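GphF Dehydratase 1 (Archangium violaceum, PDB 6MBH) works as a dehydratase domain of the gephyronic acid polyketide synthase, probably forming the olefin of the growing chain, here in a variant whose isomerase activity is lost. Local coordinates at residues Arg7-Leu12 with Ala62-Pro67; Pro21-Phe26 with Arg98-Arg103; Ala71-Val76 with Glu233-Gly238; Ile180-Leu185 with Val239-Val244. All coordinates share one frame; numbering follows the deposited sequence. Where two conformers were deposited one is given.

Contact 1 (Arg7-Leu12 with Ala62-Pro67); sequences RFHPLL and ASRLLP
Arg64, near the end of helix 52-65, reaches across to the loop of Arg7-Leu12, and its guanidinium does most of the work there. Arg64 NE gives a nearly straight bond to Arg7 O (2.8 Å), lying almost in the guanidinium plane. Arg64 NH2 reaches Phe8 O at 3.2 Å on a more bent path, coming from above that carbonyl's plane. The tight part is the stack: the Arg7 guanidinium lies on one face of the Arg64 guanidinium, centres 3.6 Å apart and planes at 22°. His9 CB sits over the opposite face. Arg7 leaves the backbone with CG trans to N (chi1 -174°) and bends at chi3; this brings its NH2 to Ser63 OG at 2.7 Å, in the plane of its own guanidinium. Leu12 CD1 adds an apolar touch on Arg64 CD at 3.9 Å. His9 is fixed separately: ND1 accepts from the backbone N of Leu11 and Leu12, while NE2 bonds Glu56 on the helix. The loose, solvent side is at Phe8, an exposed residue whose CB points away from the helix and whose carbonyl alone engages it. Glu197 takes salt bridges from NH1 of both stacked arginines, so the two guanidiniums share one carboxylate. With backbone carbonyls taking further N-H groups, this probably balances the paired charges and ties the N-terminal loop to the helix.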
loop_
_atom_site.group_PDB
_atom_site.type_symbol
_atom_site.label_atom_id
_atom_site.label_comp_id
_atom_site.label_asym_id
_atom_site.label_seq_id
_atom_site.Cartn_x
_atom_site.Cartn_y
_atom_site.Cartn_z
ATOM N N ARG A 7 -0.786 5.138 -21.207
ATOM C CA ARG A 7 0.248 5.168 -20.168
ATOM C C ARG A 7 0.234 3.841 -19.412
ATOM O O ARG A 7 -0.681 3.578 -18.623
ATOM C CB ARG A 7 0.051 6.347 -19.212
ATOM C CG ARG A 7 1.202 6.513 -18.192
ATOM C CD ARG A 7 0.974 7.667 -17.192
ATOM N NE ARG A 7 -0.449 7.952 -16.971
ATOM C CZ ARG A 7 -0.985 8.293 -15.798
ATOM N NH1 ARG A 7 -0.228 8.399 -14.703
ATOM N NH2 ARG A 7 -2.292 8.515 -15.721
ATOM N N PHE A 8 1.248 3.001 -19.652
ATOM C CA PHE A 8 1.276 1.685 -19.032
ATOM C C PHE A 8 1.656 1.802 -17.556
ATOM O O PHE A 8 1.950 2.882 -17.029
ATOM C CB PHE A 8 2.220 0.752 -19.786
ATOM C CG PHE A 8 1.816 0.540 -21.216
ATOM C CD1 PHE A 8 0.474 0.534 -21.574
ATOM C CD2 PHE A 8 2.767 0.389 -22.211
ATOM C CE1 PHE A 8 0.085 0.372 -22.912
ATOM C CE2 PHE A 8 2.386 0.216 -23.537
ATOM C CZ PHE A 8 1.042 0.201 -23.883
ATOM N N HIS A 9 1.606 0.682 -16.870
ATOM C CA HIS A 9 1.821 0.773 -15.442
ATOM C C HIS A 9 2.459 -0.537 -15.048
ATOM O O HIS A 9 2.056 -1.591 -15.579
ATOM C CB HIS A 9 0.507 0.971 -14.677
ATOM C CG HIS A 9 0.695 1.171 -13.207
ATOM N ND1 HIS A 9 0.837 0.120 -12.326
ATOM C CD2 HIS A 9 0.748 2.308 -12.463
ATOM C CE1 HIS A 9 0.990 0.604 -11.097
ATOM N NE2 HIS A 9 0.947 1.931 -11.156
ATOM N N PRO A 10 3.410 -0.520 -14.114
ATOM C CA PRO A 10 4.136 -1.761 -13.772
ATOM C C PRO A 10 3.291 -2.838 -13.132
ATOM O O PRO A 10 3.718 -4.010 -13.122
ATOM C CB PRO A 10 5.221 -1.301 -12.779
ATOM C CG PRO A 10 5.217 0.165 -12.802
ATOM C CD PRO A 10 3.956 0.674 -13.451
ATOM N N LEU A 11 2.169 -2.478 -12.525
ATOM C CA LEU A 11 1.284 -3.420 -11.872
ATOM C C LEU A 11 -0.029 -3.550 -12.603
ATOM O O LEU A 11 -0.486 -4.662 -12.818
ATOM C CB LEU A 11 1.016 -3.000 -10.417
ATOM C CG LEU A 11 2.272 -2.892 -9.534
ATOM C CD1 LEU A 11 1.883 -2.211 -8.252
ATOM C CD2 LEU A 11 2.885 -4.329 -9.255
ATOM N N LEU A 12 -0.626 -2.428 -13.042
ATOM C CA LEU A 12 -1.881 -2.499 -13.790
ATOM C C LEU A 12 -1.714 -3.185 -15.130
ATOM O O LEU A 12 -2.613 -3.907 -15.584
ATOM C CB LEU A 12 -2.440 -1.098 -14.067
ATOM C CG LEU A 12 -3.497 -0.525 -13.190
ATOM C CD1 LEU A 12 -4.059 0.738 -13.957
ATOM C CD2 LEU A 12 -4.589 -1.530 -12.837
ATOM N N ALA A 62 -7.597 5.114 -11.122
ATOM C CA ALA A 62 -8.335 6.377 -11.051
ATOM C C ALA A 62 -7.711 7.394 -11.990
ATOM O O ALA A 62 -8.428 8.176 -12.650
ATOM C CB ALA A 62 -8.341 6.901 -9.610
ATOM N N SER A 63 -6.371 7.383 -12.067
ATOM C CA SER A 63 -5.671 8.336 -12.919
ATOM C C SER A 63 -6.034 8.136 -14.386
ATOM O O SER A 63 -6.228 9.120 -15.138
ATOM C CB SER A 63 -4.158 8.149 -12.751
ATOM O OG SER A 63 -3.501 9.211 -13.420
ATOM N N ARG A 64 -6.175 6.863 -14.795
ATOM C CA ARG A 64 -6.323 6.493 -16.203
ATOM C C ARG A 64 -7.770 6.425 -16.672
ATOM O O ARG A 64 -8.028 6.658 -17.876
ATOM C CB ARG A 64 -5.617 5.143 -16.459
ATOM C CG ARG A 64 -4.058 5.271 -16.389
ATOM C CD ARG A 64 -3.321 3.920 -16.127
ATOM N NE ARG A 64 -1.874 4.155 -16.171
ATOM C CZ ARG A 64 -1.167 4.722 -15.186
ATOM N NH1 ARG A 64 -1.765 5.149 -14.070
ATOM N NH2 ARG A 64 0.144 4.896 -15.313
ATOM N N LEU A 65 -8.718 6.083 -15.793
ATOM C CA LEU A 65 -10.108 5.917 -16.190
ATOM C C LEU A 65 -10.941 7.180 -16.025
ATOM O O LEU A 65 -11.968 7.339 -16.696
ATOM C CB LEU A 65 -10.753 4.809 -15.361
ATOM C CG LEU A 65 -10.167 3.398 -15.599
ATOM C CD1 LEU A 65 -10.856 2.410 -14.714
ATOM C CD2 LEU A 65 -10.326 2.913 -17.065
ATOM N N LEU A 66 -10.557 8.048 -15.115
ATOM C CA LEU A 66 -11.445 9.161 -14.736
ATOM C C LEU A 66 -10.879 10.472 -15.264
ATOM O O LEU A 66 -9.678 10.703 -15.152
ATOM C CB LEU A 66 -11.582 9.239 -13.205
ATOM C CG LEU A 66 -12.179 7.986 -12.535
ATOM C CD1 LEU A 66 -12.309 8.150 -11.021
ATOM C CD2 LEU A 66 -13.539 7.659 -13.180
ATOM N N PRO A 67 -11.687 11.326 -15.863
ATOM C CA PRO A 67 -11.127 12.492 -16.528
ATOM C C PRO A 67 -10.775 13.537 -15.493
ATOM O O PRO A 67 -11.266 13.531 -14.359
ATOM C CB PRO A 67 -12.246 12.947 -17.466
ATOM C CG PRO A 67 -13.455 12.449 -16.843
ATOM C CD PRO A 67 -13.104 11.145 -16.210
#

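Contact 2 (Pro21-Phe26 with Arg98-Arg103); sequences PGARCF and RSEDER
Arg24 and Ser99 form a hydrogen-bonded antiparallel pair between strands 24-30 and 93-100: Arg24 N meets Ser99 O at 3.0 Å, and Ser99 N meets Arg24 O at 2.8 Å. Next along is the non-hydrogen-bonded pair of Cys25 and Arg98, and the side chain of Arg98 can be followed outward from there. Its CB leaves the backbone on the face of the sheet that carries Cys25. CG then runs beside Cys25 SG, a tentative touch, since Cys25 has two conformers. CD carries the chain on, and a bend at chi3 (72°) swings the guanidinium towards Ala23. There Arg98 NH2 comes obliquely to within 3.5 Å of Ala23 CB and also bridges to Asp18, while NH1 pairs with Glu105 on strand 103-109. Beyond Ser99 the strand turns back on itself through the type II' turn Glu100-Arg103, closed by backbone bonds between its end residues. The contact thus joins strands 24-30 and 93-100 of the first hot-dog half by backbone bonding, while Arg98, with carboxylates at both terminal nitrogens, probably keeps its charge balanced and its guanidinium fixed across three neighbouring parts of the chain.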
loop_
_atom_site.group_PDB
_atom_site.type_symbol
_atom_site.label_atom_id
_atom_site.label_comp_id
_atom_site.label_asym_id
_atom_site.label_seq_id
_atom_site.Cartn_x
_atom_site.Cartn_y
_atom_site.Cartn_z
ATOM N N PRO A 21 -20.385 -4.958 -20.876
ATOM C CA PRO A 21 -20.396 -3.674 -21.619
ATOM C C PRO A 21 -20.082 -2.425 -20.799
ATOM O O PRO A 21 -19.308 -1.568 -21.259
ATOM C CB PRO A 21 -21.814 -3.640 -22.201
ATOM C CG PRO A 21 -22.242 -5.063 -22.267
ATOM C CD PRO A 21 -21.617 -5.738 -21.092
ATOM N N GLY A 22 -20.632 -2.265 -19.604
ATOM C CA GLY A 22 -20.177 -1.044 -18.935
ATOM C C GLY A 22 -18.723 -1.068 -18.442
ATOM O O GLY A 22 -18.218 -0.034 -17.978
ATOM N N ALA A 23 -18.022 -2.199 -18.561
ATOM C CA ALA A 23 -16.770 -2.404 -17.824
ATOM C C ALA A 23 -15.553 -1.872 -18.575
ATOM O O ALA A 23 -15.554 -1.768 -19.804
ATOM C CB ALA A 23 -16.556 -3.886 -17.527
ATOM N N ARG A 24 -14.529 -1.491 -17.806
ATOM C CA ARG A 24 -13.206 -1.154 -18.328
ATOM C C ARG A 24 -12.191 -1.940 -17.529
ATOM O O ARG A 24 -12.305 -2.029 -16.307
ATOM C CB ARG A 24 -12.918 0.354 -18.247
ATOM C CG ARG A 24 -13.774 1.123 -19.304
ATOM C CD ARG A 24 -13.583 2.627 -19.295
ATOM N NE ARG A 24 -14.048 3.200 -18.046
ATOM C CZ ARG A 24 -13.755 4.434 -17.635
ATOM N NH1 ARG A 24 -13.001 5.221 -18.408
ATOM N NH2 ARG A 24 -14.224 4.864 -16.462
ATOM N N CYS A 25 -11.195 -2.504 -18.211
ATOM C CA CYS A 25 -10.368 -3.546 -17.606
ATOM C C CYS A 25 -8.900 -3.332 -17.946
ATOM O O CYS A 25 -8.562 -2.878 -19.044
ATOM C CB CYS A 25 -10.834 -4.935 -18.098
ATOM S SG CYS A 25 -9.995 -6.346 -17.334
ATOM N N PHE A 26 -8.025 -3.695 -17.005
ATOM C CA PHE A 26 -6.586 -3.744 -17.203
ATOM C C PHE A 26 -6.133 -5.157 -16.839
ATOM O O PHE A 26 -6.747 -5.804 -15.970
ATOM C CB PHE A 26 -5.816 -2.755 -16.274
ATOM C CG PHE A 26 -6.209 -1.290 -16.426
ATOM C CD1 PHE A 26 -7.294 -0.771 -15.731
ATOM C CD2 PHE A 26 -5.440 -0.432 -17.194
ATOM C CE1 PHE A 26 -7.649 0.604 -15.855
ATOM C CE2 PHE A 26 -5.798 0.933 -17.338
ATOM C CZ PHE A 26 -6.877 1.437 -16.637
ATOM N N ARG A 98 -10.715 -4.692 -12.815
ATOM C CA ARG A 98 -11.931 -4.409 -13.568
ATOM C C ARG A 98 -12.672 -3.277 -12.880
ATOM O O ARG A 98 -12.734 -3.243 -11.645
ATOM C CB ARG A 98 -12.848 -5.619 -13.606
ATOM C CG ARG A 98 -12.328 -6.779 -14.403
ATOM C CD ARG A 98 -13.362 -7.879 -14.480
ATOM N NE ARG A 98 -14.491 -7.575 -15.345
ATOM C CZ ARG A 98 -15.685 -7.181 -14.907
ATOM N NH1 ARG A 98 -15.887 -7.021 -13.607
ATOM N NH2 ARG A 98 -16.678 -6.956 -15.762
ATOM N N SER A 99 -13.263 -2.375 -13.664
ATOM C CA SER A 99 -13.996 -1.234 -13.122
ATOM C C SER A 99 -15.366 -1.120 -13.754
ATOM O O SER A 99 -15.506 -1.154 -14.989
ATOM C CB SER A 99 -13.238 0.068 -13.349
ATOM O OG SER A 99 -13.930 1.153 -12.752
ATOM N N GLU A 100 -16.377 -0.964 -12.915
ATOM C CA GLU A 100 -17.703 -0.691 -13.438
ATOM C C GLU A 100 -18.275 0.480 -12.656
ATOM O O GLU A 100 -18.307 0.449 -11.420
ATOM C CB GLU A 100 -18.605 -1.926 -13.365
ATOM C CG GLU A 100 -19.863 -1.777 -14.222
ATOM C CD GLU A 100 -20.479 -3.121 -14.653
ATOM O OE1 GLU A 100 -21.609 -3.101 -15.185
ATOM O OE2 GLU A 100 -19.831 -4.177 -14.461
ATOM N N ASP A 101 -18.678 1.527 -13.369
ATOM C CA ASP A 101 -19.191 2.728 -12.711
ATOM C C ASP A 101 -18.063 3.196 -11.797
ATOM O O ASP A 101 -16.919 3.313 -12.260
ATOM C CB ASP A 101 -20.535 2.411 -12.071
ATOM C CG ASP A 101 -21.573 2.017 -13.124
ATOM O OD1 ASP A 101 -21.646 2.742 -14.137
ATOM O OD2 ASP A 101 -22.255 0.968 -12.988
ATOM N N GLU A 102 -18.286 3.436 -10.519
ATOM C CA GLU A 102 -17.143 3.940 -9.746
ATOM C C GLU A 102 -16.410 2.823 -8.997
ATOM O O GLU A 102 -15.464 3.088 -8.238
ATOM C CB GLU A 102 -17.598 5.077 -8.798
ATOM C CG GLU A 102 -18.334 4.693 -7.480
ATOM C CD GLU A 102 -19.585 3.797 -7.641
ATOM O OE1 GLU A 102 -20.023 3.245 -6.602
ATOM O OE2 GLU A 102 -20.131 3.634 -8.765
ATOM N N ARG A 103 -16.797 1.578 -9.216
ATOM C CA ARG A 103 -16.269 0.470 -8.426
ATOM C C ARG A 103 -15.102 -0.190 -9.154
ATOM O O ARG A 103 -15.013 -0.130 -10.385
ATOM C CB ARG A 103 -17.382 -0.541 -8.126
ATOM C CG ARG A 103 -18.506 0.075 -7.301
ATOM C CD ARG A 103 -19.726 -0.816 -7.200
ATOM N NE ARG A 103 -19.787 -1.811 -8.274
ATOM C CZ ARG A 103 -20.534 -1.708 -9.376
ATOM N NH1 ARG A 103 -21.315 -0.645 -9.577
ATOM N NH2 ARG A 103 -20.500 -2.682 -10.283
#

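Contact 3 (Ala71-Val76 with Glu233-Gly238); sequences ADTLIV and ELRARG
At the seam between the two hot-dog halves, strand 73-81 of the first runs antiparallel to strand 224-234 of the second, with Leu74 facing Leu234. Leu74 N bonds Leu234 O at 3.0 Å, and Leu234 N returns the bond to Leu74 O at 2.8 Å. Beside this pair, Ile75 CG1 and Glu233 CG run side by side at 4.0 Å, and Thr73 CG2 touches Glu233 CB at 3.7 Å. In this double hot-dog fold the seam continues into the sheets of both halves: strand 121-131 flanks 73-81, strand 273-284 flanks 224-234, and helix 52-65 covers Leu74. The strands part after Leu234, and Arg237, bent at chi2 (-72°), folds its guanidinium back over Leu74, whose CD1 lies almost centred on one face, 3.7 Å from Arg237 CZ. Arg237 NE donates to a water that in turn donates to Asp72 O and Leu234 O, while NH2 bridges to Glu197 and reaches Ser63 OG. A leucine in place of Arg237 would probably leave Glu197 without this ionic partner and the water without its donor. A second water links Ala71 O to Arg235 O; Arg235 pairs with Glu233 and Asp136, and Glu233 OE2 also bridges to Arg231.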
loop_
_atom_site.group_PDB
_atom_site.type_symbol
_atom_site.label_atom_id
_atom_site.label_comp_id
_atom_site.label_asym_id
_atom_site.label_seq_id
_atom_site.Cartn_x
_atom_site.Cartn_y
_atom_site.Cartn_z
ATOM N N ALA A 71 -3.607 18.065 -11.721
ATOM C CA ALA A 71 -3.600 18.517 -10.314
ATOM C C ALA A 71 -4.766 17.925 -9.521
ATOM O O ALA A 71 -4.824 18.154 -8.333
ATOM C CB ALA A 71 -3.626 20.016 -10.257
ATOM N N ASP A 72 -5.671 17.200 -10.169
ATOM C CA ASP A 72 -6.818 16.635 -9.424
ATOM C C ASP A 72 -6.313 15.580 -8.441
ATOM O O ASP A 72 -5.398 14.873 -8.773
ATOM C CB ASP A 72 -7.800 15.911 -10.335
ATOM C CG ASP A 72 -8.670 16.789 -11.208
ATOM O OD1 ASP A 72 -8.607 18.008 -11.091
ATOM O OD2 ASP A 72 -9.398 16.218 -11.998
ATOM N N THR A 73 -6.991 15.459 -7.310
ATOM C CA THR A 73 -6.655 14.454 -6.274
ATOM C C THR A 73 -7.244 13.100 -6.687
ATOM O O THR A 73 -8.381 13.083 -7.099
ATOM C CB THR A 73 -7.213 14.900 -4.920
ATOM O OG1 THR A 73 -6.549 16.098 -4.531
ATOM C CG2 THR A 73 -7.023 13.876 -3.827
ATOM N N LEU A 74 -6.463 12.028 -6.587
ATOM C CA LEU A 74 -6.934 10.665 -6.853
ATOM C C LEU A 74 -7.475 10.079 -5.544
ATOM O O LEU A 74 -6.870 10.251 -4.485
ATOM C CB LEU A 74 -5.803 9.788 -7.387
ATOM C CG LEU A 74 -5.073 10.305 -8.621
ATOM C CD1 LEU A 74 -3.932 9.338 -8.966
ATOM C CD2 LEU A 74 -6.098 10.515 -9.803
ATOM N N ILE A 75 -8.635 9.421 -5.594
ATOM C CA ILE A 75 -9.301 8.990 -4.370
ATOM C C ILE A 75 -9.626 7.508 -4.506
ATOM O O ILE A 75 -10.091 7.073 -5.564
ATOM C CB ILE A 75 -10.572 9.816 -4.118
ATOM C CG1 ILE A 75 -10.235 11.310 -3.920
ATOM C CG2 ILE A 75 -11.328 9.238 -2.951
ATOM C CD1 ILE A 75 -11.367 12.220 -4.092
ATOM N N VAL A 76 -9.263 6.710 -3.488
ATOM C CA VAL A 76 -9.735 5.327 -3.366
ATOM C C VAL A 76 -10.549 5.273 -2.097
ATOM O O VAL A 76 -10.093 5.749 -1.062
ATOM C CB VAL A 76 -8.576 4.306 -3.337
ATOM C CG1 VAL A 76 -9.123 2.880 -3.331
ATOM C CG2 VAL A 76 -7.705 4.512 -4.552
ATOM N N GLU A 233 -6.468 9.647 -0.285
ATOM C CA GLU A 233 -6.490 10.778 -1.236
ATOM C C GLU A 233 -5.039 11.042 -1.615
ATOM O O GLU A 233 -4.195 11.188 -0.721
ATOM C CB GLU A 233 -7.106 12.063 -0.641
ATOM C CG GLU A 233 -8.578 12.008 -0.308
ATOM C CD GLU A 233 -9.126 13.313 0.287
ATOM O OE1 GLU A 233 -8.328 14.252 0.473
ATOM O OE2 GLU A 233 -10.355 13.380 0.553
ATOM N N LEU A 234 -4.718 11.083 -2.916
ATOM C CA LEU A 234 -3.359 11.373 -3.374
ATOM C C LEU A 234 -3.323 12.686 -4.146
ATOM O O LEU A 234 -3.984 12.822 -5.173
ATOM C CB LEU A 234 -2.851 10.269 -4.287
ATOM C CG LEU A 234 -1.387 10.404 -4.718
ATOM C CD1 LEU A 234 -0.429 10.177 -3.511
ATOM C CD2 LEU A 234 -1.033 9.371 -5.787
ATOM N N ARG A 235 -2.541 13.643 -3.642
ATOM C CA ARG A 235 -2.485 15.012 -4.214
ATOM C C ARG A 235 -1.271 15.249 -5.105
ATOM O O ARG A 235 -1.271 16.263 -5.774
ATOM C CB ARG A 235 -2.440 16.053 -3.100
ATOM C CG ARG A 235 -3.645 15.998 -2.186
ATOM C CD ARG A 235 -3.677 17.068 -1.136
ATOM N NE ARG A 235 -4.828 16.810 -0.310
ATOM C CZ ARG A 235 -5.813 17.655 -0.082
ATOM N NH1 ARG A 235 -5.707 18.922 -0.425
ATOM N NH2 ARG A 235 -6.914 17.228 0.492
ATOM N N ALA A 236 -0.257 14.403 -5.036
ATOM C CA ALA A 236 0.950 14.562 -5.867
ATOM C C ALA A 236 1.408 13.163 -6.268
ATOM O O ALA A 236 1.283 12.290 -5.445
ATOM C CB ALA A 236 2.005 15.273 -5.085
ATOM N N ARG A 237 2.005 13.011 -7.447
ATOM C CA ARG A 237 2.374 11.659 -7.920
ATOM C C ARG A 237 3.877 11.458 -8.054
ATOM O O ARG A 237 4.604 12.420 -8.196
ATOM C CB ARG A 237 1.863 11.394 -9.337
ATOM C CG ARG A 237 0.615 12.156 -9.728
ATOM C CD ARG A 237 -0.616 11.643 -9.046
ATOM N NE ARG A 237 -1.771 12.315 -9.605
ATOM C CZ ARG A 237 -2.298 12.056 -10.776
ATOM N NH1 ARG A 237 -3.379 12.707 -11.163
ATOM N NH2 ARG A 237 -1.747 11.147 -11.554
ATOM N N GLY A 238 4.274 10.193 -8.014
ATOM C CA GLY A 238 5.666 9.774 -8.215
ATOM C C GLY A 238 6.636 10.287 -7.174
ATOM O O GLY A 238 7.805 10.312 -7.470
HETATM O O HOH W 1 -3.058 18.301 -6.331
HETATM O O HOH W 2 -2.873 13.899 -7.636
#

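Contact 4 (Ile180-Leu185 with Val239-Val244); sequences IGHVCL and VREVRV
The His182 ring carries the Arg243 guanidinium over one face, Arg243 NH1 lying 3.8 Å from His182 CG with the two planes 33° apart. At the ring edge, NE2 donates to Glu241 OE2 at 2.7 Å, an in-plane bond that uses the oxygen's anti lone pair, and Val242 O lies at 3.5 Å from CD2. Ring and carboxylate are nearly coplanar, 17° apart. With CG anti to N (chi1 176°) the ring is carried towards Glu241, whose extended chain brings its carboxylate to NE2, Glu241 CD packing on Cys184 SG at 3.6 Å. A phenylalanine at His182 would probably still fill the space under Arg243 but leave the Glu241 carboxylate without its N-H mate. Beneath, the backbones pair antiparallel: Gly181 with Val244 and Val183 with Val242 each exchange two hydrogen bonds, and Leu185 N adds one to Arg240 O. On the apolar other side, Val183 CB meets Val242 CG2 at 4.0 Å, and Val244 CG1 lies 3.9 Å from Gly181 CA, where a side chain on the glycine would be tight. That side faces helix 200-214, where Leu202 touches both Val183 and Val242, while strand 169-175 continues the sheet beyond 178-184 and strand 259-267 beyond 241-248.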
loop_
_atom_site.group_PDB
_atom_site.type_symbol
_atom_site.label_atom_id
_atom_site.label_comp_id
_atom_site.label_asym_id
_atom_site.label_seq_id
_atom_site.Cartn_x
_atom_site.Cartn_y
_atom_site.Cartn_z
ATOM N N ILE A 180 5.888 11.014 13.974
ATOM C CA ILE A 180 6.320 11.536 12.688
ATOM C C ILE A 180 7.496 10.711 12.206
ATOM O O ILE A 180 8.483 10.552 12.938
ATOM C CB ILE A 180 6.757 13.009 12.788
ATOM C CG1 ILE A 180 5.661 13.895 13.387
ATOM C CG2 ILE A 180 7.150 13.468 11.389
ATOM C CD1 ILE A 180 4.857 14.578 12.387
ATOM N N GLY A 181 7.401 10.196 10.986
ATOM C CA GLY A 181 8.457 9.405 10.373
ATOM C C GLY A 181 9.031 10.145 9.164
ATOM O O GLY A 181 8.403 11.059 8.605
ATOM N N HIS A 182 10.267 9.817 8.803
ATOM C CA HIS A 182 10.896 10.309 7.581
ATOM C C HIS A 182 11.189 9.063 6.757
ATOM O O HIS A 182 11.813 8.130 7.274
ATOM C CB HIS A 182 12.199 11.017 7.932
ATOM C CG HIS A 182 12.971 11.475 6.736
ATOM N ND1 HIS A 182 14.315 11.778 6.790
ATOM C CD2 HIS A 182 12.577 11.716 5.466
ATOM C CE1 HIS A 182 14.729 12.133 5.577
ATOM N NE2 HIS A 182 13.684 12.142 4.767
ATOM N N VAL A 183 10.602 8.974 5.574
ATOM C CA VAL A 183 10.684 7.807 4.705
ATOM C C VAL A 183 11.369 8.248 3.411
ATOM O O VAL A 183 11.008 9.284 2.853
ATOM C CB VAL A 183 9.269 7.269 4.443
ATOM C CG1 VAL A 183 9.310 6.332 3.245
ATOM C CG2 VAL A 183 8.778 6.533 5.735
ATOM N N CYS A 184 12.405 7.521 2.971
ATOM C CA CYS A 184 13.101 7.872 1.734
ATOM C C CYS A 184 13.398 6.598 0.936
ATOM O O CYS A 184 13.960 5.652 1.496
ATOM C CB CYS A 184 14.415 8.571 2.059
ATOM S SG CYS A 184 15.240 9.363 0.644
ATOM N N LEU A 185 13.038 6.566 -0.361
ATOM C CA LEU A 185 13.492 5.477 -1.219
ATOM C C LEU A 185 14.893 5.728 -1.761
ATOM O O LEU A 185 15.289 6.849 -2.057
ATOM C CB LEU A 185 12.542 5.290 -2.399
ATOM C CG LEU A 185 11.071 5.117 -2.012
ATOM C CD1 LEU A 185 10.303 5.120 -3.342
ATOM C CD2 LEU A 185 10.848 3.787 -1.260
ATOM N N VAL A 239 6.178 10.495 -5.938
ATOM C CA VAL A 239 7.099 10.960 -4.900
ATOM C C VAL A 239 8.021 9.810 -4.486
ATOM O O VAL A 239 7.711 8.623 -4.675
ATOM C CB VAL A 239 6.369 11.545 -3.665
ATOM C CG1 VAL A 239 5.360 12.609 -4.089
ATOM C CG2 VAL A 239 5.731 10.447 -2.782
ATOM N N ARG A 240 9.206 10.175 -3.967
ATOM C CA ARG A 240 10.159 9.179 -3.472
ATOM C C ARG A 240 10.641 9.465 -2.068
ATOM O O ARG A 240 11.428 8.659 -1.525
ATOM C CB ARG A 240 11.377 9.048 -4.399
ATOM C CG ARG A 240 12.188 10.290 -4.481
ATOM C CD ARG A 240 13.452 10.169 -5.402
ATOM N NE ARG A 240 13.078 10.117 -6.819
ATOM C CZ ARG A 240 13.923 9.862 -7.820
ATOM N NH1 ARG A 240 15.228 9.613 -7.585
ATOM N NH2 ARG A 240 13.467 9.826 -9.075
ATOM N N GLU A 241 10.153 10.544 -1.435
ATOM C CA GLU A 241 10.632 10.899 -0.101
ATOM C C GLU A 241 9.525 11.715 0.552
ATOM O O GLU A 241 9.026 12.670 -0.067
ATOM C CB GLU A 241 11.952 11.706 -0.163
ATOM C CG GLU A 241 12.582 11.950 1.233
ATOM C CD GLU A 241 13.922 12.682 1.234
ATOM O OE1 GLU A 241 14.328 13.206 0.160
ATOM O OE2 GLU A 241 14.555 12.766 2.336
ATOM N N VAL A 242 9.125 11.329 1.772
ATOM C CA VAL A 242 8.083 12.051 2.503
ATOM C C VAL A 242 8.440 12.126 3.992
ATOM O O VAL A 242 9.203 11.297 4.526
ATOM C CB VAL A 242 6.673 11.406 2.358
ATOM C CG1 VAL A 242 6.166 11.436 0.887
ATOM C CG2 VAL A 242 6.649 9.913 2.870
ATOM N N ARG A 243 7.733 13.025 4.689
ATOM C CA ARG A 243 7.608 12.963 6.132
ATOM C C ARG A 243 6.159 12.631 6.425
ATOM O O ARG A 243 5.263 13.176 5.785
ATOM C CB ARG A 243 8.016 14.287 6.816
ATOM C CG ARG A 243 9.537 14.523 6.714
ATOM C CD ARG A 243 10.028 15.702 7.624
ATOM N NE ARG A 243 11.347 16.166 7.189
ATOM C CZ ARG A 243 12.504 15.704 7.668
ATOM N NH1 ARG A 243 12.517 14.770 8.606
ATOM N NH2 ARG A 243 13.654 16.181 7.205
ATOM N N VAL A 244 5.934 11.663 7.307
ATOM C CA VAL A 244 4.587 11.136 7.525
ATOM C C VAL A 244 4.168 11.363 8.972
ATOM O O VAL A 244 4.929 11.097 9.910
ATOM C CB VAL A 244 4.509 9.637 7.144
ATOM C CG1 VAL A 244 5.590 8.817 7.834
ATOM C CG2 VAL A 244 3.126 9.071 7.462
#

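Overall arrangement
Helix 52-65 ties three of the contacts together. Contact 1 touches contact 2, their centres 13 Å apart, through Leu65 O, which accepts from Arg24 NH1 at 2.9 Å, and through Leu65 packing on Phe26 and Ser99. It touches contact 3, centres 12 Å apart, through Ser63 OG and Arg237 NH2 at 3.2 Å; Glu197 is the point where contacts 1 and 3 share a carboxylate. Contact 3 leads directly into contact 4 at Gly238-Val239, passing from the seam strand 224-234 to strand 241-248 of the same half. Contacts 2 and 4 lie on opposite sides of the chain's centre, with centres 33 Å apart.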